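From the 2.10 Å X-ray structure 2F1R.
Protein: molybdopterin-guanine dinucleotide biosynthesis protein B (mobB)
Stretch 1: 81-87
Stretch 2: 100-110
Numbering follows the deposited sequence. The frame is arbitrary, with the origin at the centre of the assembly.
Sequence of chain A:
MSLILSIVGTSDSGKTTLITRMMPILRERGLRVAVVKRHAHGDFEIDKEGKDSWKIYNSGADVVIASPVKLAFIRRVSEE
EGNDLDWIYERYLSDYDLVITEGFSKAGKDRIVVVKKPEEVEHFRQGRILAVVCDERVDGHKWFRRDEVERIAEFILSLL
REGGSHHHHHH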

# COMPACT_ATOMS: atom_id res chain seq x y z
N GLU A 81 0.03 4.42 -15.32
CA GLU A 81 0.14 4.83 -13.91
C GLU A 81 1.14 4.01 -13.13
O GLU A 81 1.92 4.55 -12.36
N GLY A 82 1.12 2.71 -13.33
CA GLY A 82 2.02 1.83 -12.58
C GLY A 82 3.46 1.96 -13.04
O GLY A 82 4.37 1.68 -12.27
N ASN A 83 3.65 2.40 -14.28
CA ASN A 83 4.97 2.60 -14.89
C ASN A 83 5.53 4.01 -14.62
O ASN A 83 6.66 4.32 -14.98
N ASP A 84 4.74 4.85 -13.96
CA ASP A 84 5.03 6.26 -13.88
C ASP A 84 5.50 6.62 -12.48
O ASP A 84 4.69 6.76 -11.55
N LEU A 85 6.82 6.75 -12.32
CA LEU A 85 7.41 7.05 -11.04
C LEU A 85 6.94 8.36 -10.40
O LEU A 85 6.85 8.45 -9.18
N ASP A 86 6.67 9.37 -11.20
CA ASP A 86 6.22 10.66 -10.68
C ASP A 86 4.81 10.61 -10.16
O ASP A 86 4.50 11.30 -9.17
N TRP A 87 3.95 9.85 -10.85
CA TRP A 87 2.58 9.58 -10.41
C TRP A 87 2.65 8.80 -9.10
O TRP A 87 1.90 9.09 -8.20
N ILE A 100 14.27 5.34 -3.01
CA ILE A 100 15.11 4.47 -3.85
C ILE A 100 14.25 3.59 -4.78
O ILE A 100 13.27 2.97 -4.36
N THR A 101 14.66 3.52 -6.03
CA THR A 101 14.09 2.69 -7.07
C THR A 101 14.97 1.47 -7.34
O THR A 101 16.22 1.63 -7.34
N GLU A 102 14.42 0.27 -7.39
CA GLU A 102 15.20 -0.91 -7.75
C GLU A 102 14.85 -1.11 -9.20
O GLU A 102 13.72 -1.49 -9.57
N GLY A 103 15.79 -0.71 -10.05
CA GLY A 103 15.52 -0.69 -11.48
C GLY A 103 14.82 0.61 -11.85
O GLY A 103 15.22 1.71 -11.34
N PHE A 104 13.81 0.48 -12.73
CA PHE A 104 13.28 1.63 -13.47
C PHE A 104 14.39 2.44 -14.16
O PHE A 104 14.31 3.67 -14.23
N SER A 105 15.40 1.76 -14.69
CA SER A 105 16.51 2.48 -15.34
C SER A 105 16.07 3.45 -16.44
O SER A 105 16.61 4.58 -16.59
N LYS A 106 15.04 3.06 -17.19
CA LYS A 106 14.62 3.86 -18.35
C LYS A 106 13.79 5.08 -17.99
O LYS A 106 13.44 5.90 -18.88
N ALA A 107 13.55 5.28 -16.70
CA ALA A 107 12.88 6.48 -16.26
C ALA A 107 13.78 7.70 -16.17
O ALA A 107 13.26 8.82 -15.98
N GLY A 108 15.11 7.50 -16.30
CA GLY A 108 16.06 8.61 -16.37
C GLY A 108 16.41 9.34 -15.08
O GLY A 108 17.06 10.38 -15.13
N LYS A 109 16.00 8.81 -13.92
CA LYS A 109 16.43 9.38 -12.64
C LYS A 109 17.93 9.22 -12.45
O LYS A 109 18.51 8.25 -12.96
N ASP A 110 18.58 10.14 -11.72
CA ASP A 110 19.97 9.93 -11.29
C ASP A 110 20.12 8.49 -10.77
O ASP A 110 19.18 8.02 -10.14

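Leu85 gives the largest share of this contact, 113 of 312 Å²: Leu85, in the first turn of the helix that starts after Asp84, reaches four residues of the second stretch, and one of its methyls sits almost squarely over the face of the Phe104 ring. Leu85 CD2 lies 4.0 Å from the centroid of that ring and 12° off its normal, a CH-pi contact in which the methyl C-H groups lie against the aromatic cloud. Leu85 points its CA-to-CB bond toward the second stretch and adopts chi1 m (-84°) and chi2 t (178°). Both methyls, Leu85 CD1 and CD2, lie 3.7 Å from Thr101 OG1 and both touch the ring; CD1 in addition rests 3.8 Å from Ala107 CB and 4.1 Å from Lys109 CG; between them, Leu85 CG comes within 3.8 Å of Phe104 CD1.

Phe104 also points toward the first stretch, with chi1 m (-68°) and chi2 at -99°, from a backbone with positive phi (51°). Its edge faces the turn that precedes the Leu85 helix: Phe104 CE1 is 4.4 Å from Gly82 O and likewise 4.4 Å from Asn83 O, both near the ring plane. The aromatic ring therefore meets aliphatic carbon over one face and backbone carbonyls at its rim. Thr101, on the strand, turns its side chain toward Leu85 with chi1 m (-79°); its OG1 is buried by the contact without a polar partner in the model, so the hydroxyl serves here as packing surface beside both leucine methyls.

At the more exposed side of the contact, a salt bridge closes over this apolar patch. Lys109 points toward the helix and follows an m, m, t, t path, bending early and then extending, so that its aliphatic part passes Leu85 before NZ donates a hydrogen bond to Asp86 OD1 at 2.8 Å. Asp86 leaves its helix sideways, with chi1 m (-59°), yet its carboxylate comes nearer and meets the ammonium group.

Local bonds brace both backbones. Asp84 points away, chi1 t (-170°), and caps the helix: its OD1 accepts from Trp87 N at 3.2 Å and, weakly, from Asp86 N at 3.1 Å. In the second stretch, Ala107 N donates to Phe104 O at 3.0 Å across the short 3-10 segment, whose turn brings the Ala107 methyl against Leu85. The two stretches bury 312 Å² in all, and this salt bridge is the only hydrogen-bonded link between them.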

# COMPACT_ATOMS: atom_id res chain seq x y z
CB GLU A 81 -1.21 4.74 -13.21
CG GLU A 81 -2.18 5.82 -13.62
CD GLU A 81 -3.59 5.52 -13.10
OE1 GLU A 81 -3.86 4.38 -12.64
OE2 GLU A 81 -4.43 6.44 -13.16
CB ASN A 83 4.88 2.41 -16.41
CG ASN A 83 4.86 0.97 -16.81
OD1 ASN A 83 4.06 0.58 -17.67
ND2 ASN A 83 5.74 0.16 -16.23
CB ASP A 84 3.79 7.05 -14.26
CG ASP A 84 4.07 8.53 -14.45
OD1 ASP A 84 4.99 9.02 -13.79
OD2 ASP A 84 3.35 9.20 -15.21
CB LEU A 85 8.95 7.06 -11.15
CG LEU A 85 9.70 5.75 -11.05
CD1 LEU A 85 11.23 5.96 -11.24
CD2 LEU A 85 9.39 5.03 -9.70
CB ASP A 86 6.29 11.74 -11.75
CG ASP A 86 7.70 11.93 -12.33
OD1 ASP A 86 8.71 11.92 -11.57
OD2 ASP A 86 7.76 12.11 -13.57
CB TRP A 87 1.82 8.75 -11.47
CG TRP A 87 0.36 8.56 -11.21
CD1 TRP A 87 -0.64 9.39 -11.60
CD2 TRP A 87 -0.28 7.47 -10.50
NE1 TRP A 87 -1.85 8.90 -11.19
CE2 TRP A 87 -1.67 7.72 -10.52
CE3 TRP A 87 0.18 6.31 -9.86
CZ2 TRP A 87 -2.60 6.87 -9.91
CZ3 TRP A 87 -0.76 5.47 -9.24
CH2 TRP A 87 -2.12 5.75 -9.27
CB ILE A 100 16.02 3.58 -3.00
CG1 ILE A 100 16.95 4.47 -2.18
CG2 ILE A 100 16.81 2.60 -3.90
CD1 ILE A 100 17.67 3.79 -1.10
CB THR A 101 13.91 3.45 -8.38
OG1 THR A 101 12.74 4.26 -8.31
CG2 THR A 101 13.79 2.48 -9.55
CB GLU A 102 14.90 -2.10 -6.84
CG GLU A 102 15.66 -3.38 -7.11
CD GLU A 102 15.07 -4.57 -6.32
OE1 GLU A 102 14.58 -5.56 -6.93
OE2 GLU A 102 15.05 -4.51 -5.07
CB PHE A 104 12.50 2.59 -12.53
CG PHE A 104 11.22 2.02 -12.01
CD1 PHE A 104 10.00 2.34 -12.61
CD2 PHE A 104 11.22 1.15 -10.92
CE1 PHE A 104 8.77 1.78 -12.09
CE2 PHE A 104 9.98 0.59 -10.40
CZ PHE A 104 8.79 0.91 -11.00
CB SER A 105 17.54 1.51 -15.89
OG SER A 105 18.58 2.30 -16.46
CB LYS A 106 13.94 2.99 -19.41
CG LYS A 106 14.65 1.65 -19.72
CD LYS A 106 15.91 1.84 -20.56
CE LYS A 106 16.46 0.50 -21.14
NZ LYS A 106 15.47 -0.33 -21.90
CB ALA A 107 12.13 6.26 -14.93
CB LYS A 109 15.72 8.74 -11.44
CG LYS A 109 14.22 8.76 -11.45
CD LYS A 109 13.62 10.20 -11.55
CE LYS A 109 12.10 10.13 -11.38
NZ LYS A 109 11.48 11.39 -11.82
CB ASP A 110 20.31 10.87 -10.14
CG ASP A 110 20.33 12.34 -10.58
OD1 ASP A 110 20.12 12.60 -11.80
OD2 ASP A 110 20.54 13.20 -9.70